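PDB 5Z6D: DUF1881 domain-containing protein from Neurospora crassa, which is an abundant perithecial protein whose betagamma-crystallin domain carries a calcium site rendered inoperative by contacts with its Ig-like domain. Local coordinates for residues Tyr148-Asp151 with Val156-Ala159; Arg65-Thr68 with Asp73-Asp76. The protein carries 1 engineered substitution. All blocks are in the same frame, centred on the assembly; numbering follows the deposited sequence.

Interaction 1 of 2, residues Tyr148-Asp151 with Val156-Ala159; sequences YVRD and VYIA
With chi1 at -163°, the Arg150 chain swings clear of its own N and runs extended from CG to NE, while Tyr157 turns its ring back over the neighbouring strand with CG beside its own N (chi1 -80°). The two meet as a CH-pi contact. Arg150 CG sits 3.8 Å from the centroid of the Tyr157 ring, almost straight above its centre. The guanidinium and ring planes are nearly parallel, 6° apart. Arg150 NE bonds to Gly155 O in the turn, which probably helps hold the extended chain over the ring.

The backbones form a classic beta bulge. Val149 O takes two N-H groups, from Ile158 N at 2.7 Å and from Ala159 N at 3.1 Å. The Ala159 bond is the straighter of the two. Val149 N gives back to Ala159 O at 2.8 Å, and Asp151 N reaches Val156 O at 2.8 Å. Away from Tyr157, Val149 CG1 rests 4.0 Å from Ile158 CB.

The pair closes the hairpin of strands 143-151 and 157-168. Strand 108-112 lies along the other edge of 143-151, with Leu110 against Val149. Leu200 of strand 195-200, in another sheet, touches Val149 and Ile158, consistent with an Ig-like sandwich.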
loop_
_atom_site.group_PDB
_atom_site.type_symbol
_atom_site.label_atom_id
_atom_site.label_comp_id
_atom_site.label_asym_id
_atom_site.label_seq_id
_atom_site.Cartn_x
_atom_site.Cartn_y
_atom_site.Cartn_z
ATOM N N TYR A 148 10.841 7.464 -9.259
ATOM C CA TYR A 148 11.211 8.742 -9.873
ATOM C C TYR A 148 11.013 9.836 -8.844
ATOM O O TYR A 148 9.929 9.967 -8.278
ATOM C CB TYR A 148 10.366 9.046 -11.125
ATOM C CG TYR A 148 10.303 7.921 -12.145
ATOM C CD1 TYR A 148 11.097 7.951 -13.291
ATOM C CD2 TYR A 148 9.445 6.831 -11.964
ATOM C CE1 TYR A 148 11.043 6.917 -14.222
ATOM C CE2 TYR A 148 9.395 5.800 -12.884
ATOM C CZ TYR A 148 10.190 5.847 -14.007
ATOM O OH TYR A 148 10.131 4.816 -14.923
ATOM N N VAL A 149 12.057 10.617 -8.605
ATOM C CA VAL A 149 12.017 11.691 -7.626
ATOM C C VAL A 149 12.099 13.017 -8.347
ATOM O O VAL A 149 13.119 13.307 -9.017
ATOM C CB VAL A 149 13.169 11.625 -6.628
ATOM C CG1 VAL A 149 12.994 12.722 -5.566
ATOM C CG2 VAL A 149 13.247 10.241 -5.987
ATOM N N ARG A 150 11.048 13.822 -8.190
ATOM C CA ARG A 150 10.945 15.068 -8.940
ATOM C C ARG A 150 10.711 16.260 -8.030
ATOM O O ARG A 150 10.019 16.143 -7.024
ATOM C CB ARG A 150 9.806 14.973 -9.952
ATOM C CG ARG A 150 9.855 16.015 -11.026
ATOM C CD ARG A 150 8.590 15.953 -11.859
ATOM N NE ARG A 150 8.645 16.870 -13.000
ATOM C CZ ARG A 150 7.615 17.119 -13.802
ATOM N NH1 ARG A 150 6.446 16.532 -13.577
ATOM N NH2 ARG A 150 7.752 17.962 -14.820
ATOM N N ASP A 151 11.290 17.404 -8.373
ATOM C CA ASP A 151 10.904 18.661 -7.736
ATOM C C ASP A 151 9.698 19.182 -8.508
ATOM O O ASP A 151 9.815 19.548 -9.670
ATOM C CB ASP A 151 12.052 19.673 -7.737
ATOM C CG ASP A 151 11.695 20.987 -7.017
ATOM O OD1 ASP A 151 10.575 21.511 -7.199
ATOM O OD2 ASP A 151 12.549 21.507 -6.269
ATOM N N VAL A 156 12.070 19.662 -12.324
ATOM C CA VAL A 156 13.341 18.965 -12.492
ATOM C C VAL A 156 13.411 17.645 -11.731
ATOM O O VAL A 156 13.076 17.583 -10.546
ATOM C CB VAL A 156 14.515 19.851 -12.033
ATOM C CG1 VAL A 156 15.846 19.166 -12.317
ATOM C CG2 VAL A 156 14.454 21.211 -12.717
ATOM N N TYR A 157 13.863 16.596 -12.408
ATOM C CA TYR A 157 14.042 15.308 -11.751
ATOM C C TYR A 157 15.316 15.279 -10.921
ATOM O O TYR A 157 16.403 15.598 -11.400
ATOM C CB TYR A 157 14.036 14.167 -12.771
ATOM C CG TYR A 157 12.634 13.798 -13.168
ATOM C CD1 TYR A 157 11.871 12.969 -12.360
ATOM C CD2 TYR A 157 12.049 14.324 -14.319
ATOM C CE1 TYR A 157 10.578 12.644 -12.692
ATOM C CE2 TYR A 157 10.754 14.001 -14.666
ATOM C CZ TYR A 157 10.019 13.165 -13.842
ATOM O OH TYR A 157 8.724 12.832 -14.163
ATOM N N ILE A 158 15.159 14.906 -9.658
ATOM C CA ILE A 158 16.287 14.787 -8.761
ATOM C C ILE A 158 16.952 13.465 -9.034
ATOM O O ILE A 158 18.179 13.374 -9.122
ATOM C CB ILE A 158 15.872 14.826 -7.292
ATOM C CG1 ILE A 158 15.254 16.169 -6.930
ATOM C CG2 ILE A 158 17.065 14.518 -6.379
ATOM C CD1 ILE A 158 14.988 16.286 -5.457
ATOM N N ALA A 159 16.135 12.430 -9.167
ATOM C CA ALA A 159 16.727 11.110 -9.367
ATOM C C ALA A 159 15.759 10.150 -9.994
ATOM O O ALA A 159 14.563 10.262 -9.812
ATOM C CB ALA A 159 17.220 10.546 -8.049
#

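Interaction 2 of 2, residues Arg65-Thr68 with Asp73-Asp76; sequences REWT and DISD
Ile74 presses its CG2 methyl onto one face of the Trp67 indole, and this is the tightly packed part of the contact. The methyl lies 4.2 Å from the centroid of the five-membered ring of Trp67, a CH-pi contact offset toward the rim. Its closest ring carbon is CE2, with Ile74 CG2 to Trp67 CE2 at 3.9 Å. The other branch of Ile74 reaches the far end of the indole, where CD1 comes within 4.1 Å of Trp67 CH2. With chi1 at 58°, CG1 of Ile74 lies between the backbone N and the carbonyl carbon, which puts CG2 beside the N and carries it over the ring. The two side chains cross at about a right angle, and both are buried. Phe12 of strand 9-13 touches both of them, while Val52 and Ala54 of strand 50-55 also pack on Trp67. Replacing Trp67 by an alanine would probably open a gap at the Ile74 methyl and leave Phe12 short of a partner.

The other side is loose and wet. Arg65 and Asp76 are exposed, and Arg65 NH1 stays 4.1 Å from Asp76 O. A water bridges them, lying in plane at the guanidinium edge. It accepts from Arg65 NH1 at 3.2 Å and donates to Asp76 O at 3.2 Å.

Within the loop, Asp73 OD1 accepts from Ser75 N at 3.0 Å, an Asx turn, and also from Ser75 OG at 2.6 Å. The second oxygen, OD2, makes a salt bridge to Lys16.

The buried Trp67-Ile74 part adds to the core, while the Arg65-Asp76 side faces solvent. Here edge strand 64-67 of a four-stranded sheet packs on the loop leading to strand 82-87 in the betagamma-crystallin domain.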
loop_
_atom_site.group_PDB
_atom_site.type_symbol
_atom_site.label_atom_id
_atom_site.label_comp_id
_atom_site.label_asym_id
_atom_site.label_seq_id
_atom_site.Cartn_x
_atom_site.Cartn_y
_atom_site.Cartn_z
ATOM N N ARG A 65 -6.426 0.557 3.197
ATOM C CA ARG A 65 -6.721 0.023 4.517
ATOM C C ARG A 65 -6.443 -1.464 4.515
ATOM O O ARG A 65 -6.538 -2.104 3.469
ATOM C CB ARG A 65 -8.173 0.274 4.897
ATOM C CG ARG A 65 -8.525 1.733 5.053
ATOM C CD ARG A 65 -7.935 2.340 6.311
ATOM N NE ARG A 65 -8.313 3.748 6.423
ATOM C CZ ARG A 65 -9.383 4.192 7.077
ATOM N NH1 ARG A 65 -10.198 3.343 7.703
ATOM N NH2 ARG A 65 -9.639 5.494 7.115
ATOM N N GLU A 66 -6.078 -2.000 5.675
ATOM C CA GLU A 66 -5.982 -3.442 5.867
ATOM C C GLU A 66 -7.034 -3.875 6.866
ATOM O O GLU A 66 -7.129 -3.292 7.945
ATOM C CB GLU A 66 -4.605 -3.868 6.386
ATOM C CG GLU A 66 -3.460 -3.796 5.397
ATOM C CD GLU A 66 -2.131 -4.159 6.053
ATOM O OE1 GLU A 66 -1.825 -3.600 7.126
ATOM O OE2 GLU A 66 -1.400 -5.011 5.512
ATOM N N TRP A 67 -7.820 -4.889 6.519
ATOM C CA TRP A 67 -8.756 -5.463 7.485
ATOM C C TRP A 67 -8.265 -6.852 7.839
ATOM O O TRP A 67 -8.337 -7.764 7.011
ATOM C CB TRP A 67 -10.180 -5.488 6.924
ATOM C CG TRP A 67 -10.638 -4.108 6.546
ATOM C CD1 TRP A 67 -10.545 -2.991 7.313
ATOM C CD2 TRP A 67 -11.249 -3.705 5.315
ATOM N NE1 TRP A 67 -11.042 -1.906 6.640
ATOM C CE2 TRP A 67 -11.483 -2.312 5.409
ATOM C CE3 TRP A 67 -11.597 -4.371 4.133
ATOM C CZ2 TRP A 67 -12.052 -1.576 4.367
ATOM C CZ3 TRP A 67 -12.162 -3.632 3.092
ATOM C CH2 TRP A 67 -12.389 -2.253 3.226
ATOM N N THR A 68 -7.716 -6.987 9.048
ATOM C CA THR A 68 -7.078 -8.223 9.481
ATOM C C THR A 68 -8.018 -9.021 10.372
ATOM O O THR A 68 -7.817 -10.211 10.603
ATOM C CB THR A 68 -5.751 -7.955 10.233
ATOM O OG1 THR A 68 -6.000 -7.210 11.437
ATOM C CG2 THR A 68 -4.789 -7.180 9.361
ATOM N N ASP A 73 -18.070 -2.087 10.959
ATOM C CA ASP A 73 -18.386 -0.860 10.231
ATOM C C ASP A 73 -17.233 -0.413 9.336
ATOM O O ASP A 73 -16.223 0.082 9.831
ATOM C CB ASP A 73 -18.736 0.252 11.236
ATOM C CG ASP A 73 -19.402 1.462 10.584
ATOM O OD1 ASP A 73 -19.386 1.562 9.334
ATOM O OD2 ASP A 73 -19.946 2.314 11.322
ATOM N N ILE A 74 -17.389 -0.579 8.021
ATOM C CA ILE A 74 -16.406 -0.041 7.071
ATOM C C ILE A 74 -17.006 1.021 6.149
ATOM O O ILE A 74 -16.549 1.202 5.017
ATOM C CB ILE A 74 -15.774 -1.157 6.206
ATOM C CG1 ILE A 74 -16.840 -1.937 5.425
ATOM C CG2 ILE A 74 -14.955 -2.092 7.078
ATOM C CD1 ILE A 74 -16.252 -2.899 4.399
ATOM N N SER A 75 -18.010 1.735 6.641
ATOM C CA SER A 75 -18.702 2.747 5.849
ATOM C C SER A 75 -17.895 4.033 5.631
ATOM O O SER A 75 -18.267 4.862 4.801
ATOM C CB SER A 75 -20.024 3.097 6.517
ATOM O OG SER A 75 -19.790 3.670 7.795
ATOM N N ASP A 76 -16.810 4.204 6.381
ATOM C CA ASP A 76 -16.032 5.441 6.345
ATOM C C ASP A 76 -14.552 5.140 6.145
ATOM O O ASP A 76 -13.770 5.181 7.092
ATOM C CB ASP A 76 -16.239 6.228 7.645
ATOM C CG ASP A 76 -15.749 7.665 7.552
ATOM O OD1 ASP A 76 -14.996 7.990 6.611
ATOM O OD2 ASP A 76 -16.117 8.472 8.434
HETATM O O HOH W 1 -12.472 4.105 9.829
#

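Interaction 2 belongs to the betagamma-crystallin part of the protein and comes earlier in the chain. Interaction 1 belongs to the other, C-terminal part. Their centres are 34 Å apart and their nearest atoms about 22 Å, so they do not touch. Interaction 2 is the one near the calcium site, which holds no ion here. Gly79 and Gln56, which bind calcium in a structure of this protein, lie about 9 Å from the Asp76 side chain and about 10 Å from the Arg65 side chain. Neither side chain touches these two residues. Interaction 1 lies away from that site. One contact is a backbone-bonded hairpin, the other side-chain packing with a water bridge.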